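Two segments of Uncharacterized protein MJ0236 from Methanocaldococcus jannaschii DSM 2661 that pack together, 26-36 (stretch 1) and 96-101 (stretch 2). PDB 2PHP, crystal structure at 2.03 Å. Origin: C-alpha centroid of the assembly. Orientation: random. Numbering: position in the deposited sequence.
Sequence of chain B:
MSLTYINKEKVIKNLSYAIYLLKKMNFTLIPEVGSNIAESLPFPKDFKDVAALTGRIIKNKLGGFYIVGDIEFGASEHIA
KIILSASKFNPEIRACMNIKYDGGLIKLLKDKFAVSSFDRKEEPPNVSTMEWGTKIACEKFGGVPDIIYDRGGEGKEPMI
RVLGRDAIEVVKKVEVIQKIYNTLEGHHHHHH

Stretch 1, residues 26-36: NFTLIPEVGSN
Stretch 2, residues 96-101: CMNIKY

An irregular loop is laid along an extended strand and fastened to it mainly by hydrogen bonds centred on one asparagine, with a small apolar cluster filling in beside them; the two stretches together bury 514 Å².

Residues 96-99 lie in a strand that begins earlier in the chain, with phi/psi near -140/133 at Met 97 and -133/165 at Ile 99. Stretch 1 has no regular helix or strand, yet its register is clear: the CA atoms of Pro 31 and Lys 100 lie 4.3 Å apart, those of Ser 35 and Asn 98 5.4 Å, and those of Asn 36 and Met 97 5.7 Å. As one chain ascends in number the other descends, so the two run in opposite directions. The register is not continuous, because a type I turn from Pro 31 to Gly 34 interrupts it. Glu 32 (-63/-29) and Val 33 (-87/2) occupy its corners, and Gly 34 N closes it on Pro 31 O at 2.9 Å. Gly 34 then leaves the turn at 80/161, a positive phi that by itself favours glycine.

Before the turn there is one backbone bond across the contact: Lys 100 N donates to Leu 29 O at 2.8 Å, with an essentially straight N-H...O angle of 180°. Beside it, the ring of Pro 31 (C-gamma endo) rests against the strand backbone, its CD 3.6 Å from Lys 100 N. Lys 100 directs its CA-to-CB bond toward the loop, and CB comes 3.7 Å from Ile 30 C, while the all-t chain carries its end away.

After the turn, Asn 98 does most of the polar work. With chi1 64° (p) and chi2 -65°, its amide serves consecutive peptides of the loop: ND2 donates to Gly 34 O at 3.2 Å, and OD1 accepts from Asn 36 N at 3.0 Å. Its own backbone is used as well. Ser 35, in the m rotamer, donates from OG to Asn 98 O at 2.8 Å, and Asn 98 N reaches Asn 36 O in a weak bond of 3.5 Å. That same Asn 36 O lies 3.3 Å from Met 97 CA in a CA-H...O contact. The single carboxamide of Asn 98 thus supplies both a donor and an acceptor, to the peptides before and after Ser 35.

The apolar part joins Phe 27 and Leu 29 to Met 97 and Ile 99. Phe 27 has chi1 -179° (t) and chi2 51°, and its ring end comes nearer to the strand than its sideways CA-to-CB bond suggests. Its CZ meets CE of Met 97, a selenomethionine with chi1 to chi3 all t, at 3.4 Å. Ile 99 CG2 sits at the ring edge, near the ring plane, 4.0 Å from Phe 27 CZ. Ile 99 (p, t) also sends CD1 to within 4.0 Å of Leu 29 CD1, with Leu 29 in the m, t rotamer. One isoleucine thereby bridges two loop residues through different branches.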

ATOM      1  N   ASN B  26      10.516 -15.172  -5.828  1.00 46.27           N
ATOM      2  CA  ASN B  26      11.024 -15.171  -4.466  1.00 45.65           C
ATOM      3  C   ASN B  26      12.332 -14.395  -4.380  1.00 44.30           C
ATOM      4  O   ASN B  26      13.390 -14.932  -4.257  1.00 43.19           O
ATOM      5  CB  ASN B  26      11.208 -16.602  -3.961  1.00 49.00           C
ATOM      6  CG  ASN B  26      11.996 -16.666  -2.668  1.00 52.22           C
ATOM      7  OD1 ASN B  26      11.718 -15.925  -1.725  1.00 54.18           O
ATOM      8  ND2 ASN B  26      12.981 -17.553  -2.621  1.00 52.72           N
ATOM      9  N   PHE B  27      12.128 -13.119  -4.739  1.00 43.60           N
ATOM     10  CA  PHE B  27      13.230 -12.174  -4.850  1.00 40.94           C
ATOM     11  C   PHE B  27      13.776 -11.839  -3.466  1.00 40.30           C
ATOM     12  O   PHE B  27      13.094 -11.230  -2.640  1.00 41.58           O
ATOM     13  CB  PHE B  27      12.719 -10.922  -5.579  1.00 40.09           C
ATOM     14  CG  PHE B  27      13.760  -9.853  -5.792  1.00 39.11           C
ATOM     15  CD1 PHE B  27      14.995 -10.156  -6.354  1.00 37.05           C
ATOM     16  CD2 PHE B  27      13.486  -8.530  -5.452  1.00 37.68           C
ATOM     17  CE1 PHE B  27      15.947  -9.153  -6.575  1.00 36.49           C
ATOM     18  CE2 PHE B  27      14.430  -7.521  -5.669  1.00 36.00           C
ATOM     19  CZ  PHE B  27      15.661  -7.835  -6.231  1.00 35.20           C
ATOM     20  N   THR B  28      15.008 -12.259  -3.211  1.00 37.31           N
ATOM     21  CA  THR B  28      15.636 -12.011  -1.925  1.00 36.61           C
ATOM     22  C   THR B  28      16.914 -11.210  -2.108  1.00 34.90           C
ATOM     23  O   THR B  28      17.537 -10.782  -1.138  1.00 33.89           O
ATOM     24  CB  THR B  28      15.974 -13.339  -1.213  1.00 38.22           C
ATOM     25  OG1 THR B  28      16.914 -14.076  -2.007  1.00 37.48           O
ATOM     26  CG2 THR B  28      14.705 -14.176  -1.014  1.00 36.16           C
ATOM     27  N   LEU B  29      17.306 -11.015  -3.361  1.00 31.08           N
ATOM     28  CA  LEU B  29      18.512 -10.256  -3.663  1.00 29.97           C
ATOM     29  C   LEU B  29      18.266  -8.742  -3.529  1.00 29.04           C
ATOM     30  O   LEU B  29      18.554  -7.961  -4.440  1.00 28.21           O
ATOM     31  CB  LEU B  29      18.997 -10.618  -5.072  1.00 27.85           C
ATOM     32  CG  LEU B  29      19.628 -12.015  -5.239  1.00 30.83           C
ATOM     33  CD1 LEU B  29      19.968 -12.282  -6.709  1.00 29.52           C
ATOM     34  CD2 LEU B  29      20.878 -12.111  -4.396  1.00 29.65           C
ATOM     35  N   ILE B  30      17.736  -8.346  -2.373  1.00 27.84           N
ATOM     36  CA  ILE B  30      17.435  -6.942  -2.088  1.00 27.37           C
ATOM     37  C   ILE B  30      18.509  -6.283  -1.228  1.00 25.94           C
ATOM     38  O   ILE B  30      18.762  -6.707  -0.095  1.00 27.73           O
ATOM     39  CB  ILE B  30      16.078  -6.795  -1.354  1.00 27.67           C
ATOM     40  CG1 ILE B  30      14.969  -7.423  -2.201  1.00 26.84           C
ATOM     41  CG2 ILE B  30      15.772  -5.305  -1.091  1.00 25.62           C
ATOM     42  CD1 ILE B  30      13.682  -7.645  -1.457  1.00 29.55           C
ATOM     43  N   PRO B  31      19.148  -5.229  -1.754  1.00 25.07           N
ATOM     44  CA  PRO B  31      20.191  -4.536  -0.992  1.00 26.85           C
ATOM     45  C   PRO B  31      19.572  -3.730   0.148  1.00 29.21           C
ATOM     46  O   PRO B  31      18.357  -3.528   0.182  1.00 27.07           O
ATOM     47  CB  PRO B  31      20.846  -3.644  -2.036  1.00 24.97           C
ATOM     48  CG  PRO B  31      19.690  -3.275  -2.910  1.00 25.86           C
ATOM     49  CD  PRO B  31      18.930  -4.585  -3.062  1.00 24.17           C
ATOM     50  N   GLU B  32      20.409  -3.272   1.073  1.00 29.82           N
ATOM     51  CA  GLU B  32      19.935  -2.494   2.206  1.00 32.20           C
ATOM     52  C   GLU B  32      19.300  -1.187   1.776  1.00 30.04           C
ATOM     53  O   GLU B  32      18.409  -0.678   2.452  1.00 30.91           O
ATOM     54  CB  GLU B  32      21.074  -2.220   3.192  1.00 32.58           C
ATOM     55  CG  GLU B  32      21.425  -3.428   4.017  1.00 40.80           C
ATOM     56  CD  GLU B  32      20.190  -4.038   4.657  1.00 47.37           C
ATOM     57  OE1 GLU B  32      19.536  -3.339   5.463  1.00 50.30           O
ATOM     58  OE2 GLU B  32      19.865  -5.211   4.345  1.00 49.52           O
ATOM     59  N   VAL B  33      19.754  -0.639   0.654  1.00 28.23           N
ATOM     60  CA  VAL B  33      19.188   0.614   0.175  1.00 28.49           C
ATOM     61  C   VAL B  33      17.961   0.377  -0.702  1.00 28.18           C
ATOM     62  O   VAL B  33      17.365   1.326  -1.220  1.00 27.50           O
ATOM     63  CB  VAL B  33      20.221   1.442  -0.608  1.00 28.13           C
ATOM     64  CG1 VAL B  33      21.343   1.846   0.320  1.00 28.97           C
ATOM     65  CG2 VAL B  33      20.751   0.649  -1.802  1.00 29.68           C
ATOM     66  N   GLY B  34      17.582  -0.891  -0.849  1.00 25.26           N
ATOM     67  CA  GLY B  34      16.428  -1.232  -1.659  1.00 24.65           C
ATOM     68  C   GLY B  34      16.761  -1.249  -3.139  1.00 24.25           C
ATOM     69  O   GLY B  34      17.759  -0.673  -3.562  1.00 23.58           O
ATOM     70  N   SER B  35      15.921  -1.902  -3.933  1.00 23.02           N
ATOM     71  CA  SER B  35      16.148  -1.974  -5.372  1.00 24.71           C
ATOM     72  C   SER B  35      15.144  -1.129  -6.134  1.00 25.65           C
ATOM     73  O   SER B  35      14.077  -0.795  -5.624  1.00 25.87           O
ATOM     74  CB  SER B  35      15.998  -3.411  -5.877  1.00 23.24           C
ATOM     75  OG  SER B  35      16.899  -4.292  -5.251  1.00 31.77           O
ATOM     76  N   ASN B  36      15.492  -0.786  -7.367  1.00 24.85           N
ATOM     77  CA  ASN B  36      14.568  -0.052  -8.218  1.00 25.88           C
ATOM     78  C   ASN B  36      14.800  -0.577  -9.625  1.00 25.74           C
ATOM     79  O   ASN B  36      15.849  -1.156  -9.913  1.00 28.77           O
ATOM     80  CB  ASN B  36      14.824   1.459  -8.168  1.00 25.80           C
ATOM     81  CG  ASN B  36      13.602   2.274  -8.623  1.00 26.43           C
ATOM     82  OD1 ASN B  36      12.668   1.738  -9.238  1.00 26.00           O
ATOM     83  ND2 ASN B  36      13.610   3.568  -8.326  1.00 24.14           N
ATOM     84  N   CYS B  96      17.603  -1.007 -16.534  1.00 27.58           N
ATOM     85  CA  CYS B  96      18.521  -1.424 -15.483  1.00 28.05           C
ATOM     86  C   CYS B  96      17.826  -1.595 -14.132  1.00 27.37           C
ATOM     87  O   CYS B  96      16.879  -0.876 -13.801  1.00 25.85           O
ATOM     88  CB  CYS B  96      19.648  -0.396 -15.348  1.00 27.95           C
ATOM     89  SG  CYS B  96      20.808  -0.695 -13.982  1.00 33.28           S
HETATM   90  N   MSE B  97      18.311  -2.564 -13.361  1.00 28.08           N
HETATM   91  CA  MSE B  97      17.788  -2.838 -12.026  1.00 28.91           C
HETATM   92  C   MSE B  97      18.966  -3.154 -11.116  1.00 28.34           C
HETATM   93  O   MSE B  97      19.836  -3.941 -11.493  1.00 29.75           O
HETATM   94  CB  MSE B  97      16.844  -4.038 -12.044  1.00 29.06           C
HETATM   95  CG  MSE B  97      16.417  -4.468 -10.654  1.00 34.03           C
HETATM   96 SE   MSE B  97      15.107  -5.877 -10.686  1.00 43.85          SE
HETATM   97  CE  MSE B  97      14.582  -5.892  -8.823  1.00 36.37           C
ATOM     98  N   ASN B  98      19.010  -2.549  -9.933  1.00 26.14           N
ATOM     99  CA  ASN B  98      20.104  -2.833  -9.012  1.00 27.21           C
ATOM    100  C   ASN B  98      19.664  -3.903  -8.025  1.00 28.98           C
ATOM    101  O   ASN B  98      18.540  -3.861  -7.529  1.00 30.02           O
ATOM    102  CB  ASN B  98      20.547  -1.570  -8.268  1.00 27.38           C
ATOM    103  CG  ASN B  98      19.465  -1.003  -7.359  1.00 28.44           C
ATOM    104  OD1 ASN B  98      18.410  -0.564  -7.825  1.00 26.55           O
ATOM    105  ND2 ASN B  98      19.725  -1.013  -6.052  1.00 27.12           N
ATOM    106  N   ILE B  99      20.541  -4.874  -7.768  1.00 28.83           N
ATOM    107  CA  ILE B  99      20.242  -5.954  -6.830  1.00 27.36           C
ATOM    108  C   ILE B  99      21.404  -6.165  -5.865  1.00 27.61           C
ATOM    109  O   ILE B  99      22.514  -5.668  -6.089  1.00 26.56           O
ATOM    110  CB  ILE B  99      19.942  -7.283  -7.560  1.00 29.11           C
ATOM    111  CG1 ILE B  99      21.205  -7.812  -8.240  1.00 27.20           C
ATOM    112  CG2 ILE B  99      18.842  -7.069  -8.595  1.00 27.49           C
ATOM    113  CD1 ILE B  99      20.978  -9.137  -8.957  1.00 30.51           C
ATOM    114  N   LYS B 100      21.139  -6.888  -4.786  1.00 26.83           N
ATOM    115  CA  LYS B 100      22.154  -7.133  -3.779  1.00 29.32           C
ATOM    116  C   LYS B 100      23.397  -7.826  -4.346  1.00 29.22           C
ATOM    117  O   LYS B 100      23.312  -8.707  -5.208  1.00 27.23           O
ATOM    118  CB  LYS B 100      21.552  -7.952  -2.646  1.00 30.74           C
ATOM    119  CG  LYS B 100      22.484  -8.201  -1.486  1.00 35.26           C
ATOM    120  CD  LYS B 100      21.865  -9.192  -0.516  1.00 38.49           C
ATOM    121  CE  LYS B 100      22.717  -9.347   0.734  1.00 38.51           C
ATOM    122  NZ  LYS B 100      22.118 -10.368   1.630  1.00 43.02           N
ATOM    123  N   TYR B 101      24.556  -7.407  -3.854  1.00 30.87           N
ATOM    124  CA  TYR B 101      25.831  -7.952  -4.292  1.00 33.16           C
ATOM    125  C   TYR B 101      26.282  -9.156  -3.471  1.00 33.00           C
ATOM    126  O   TYR B 101      25.964  -9.263  -2.295  1.00 31.01           O
ATOM    127  CB  TYR B 101      26.903  -6.871  -4.200  1.00 34.54           C
ATOM    128  CG  TYR B 101      28.310  -7.405  -4.339  1.00 39.74           C
ATOM    129  CD1 TYR B 101      28.875  -7.626  -5.597  1.00 41.48           C
ATOM    130  CD2 TYR B 101      29.083  -7.682  -3.211  1.00 40.76           C
ATOM    131  CE1 TYR B 101      30.175  -8.100  -5.728  1.00 43.41           C
ATOM    132  CE2 TYR B 101      30.383  -8.157  -3.329  1.00 42.74           C
ATOM    133  CZ  TYR B 101      30.925  -8.360  -4.589  1.00 45.25           C
ATOM    134  OH  TYR B 101      32.227  -8.797  -4.715  1.00 46.70           O
TER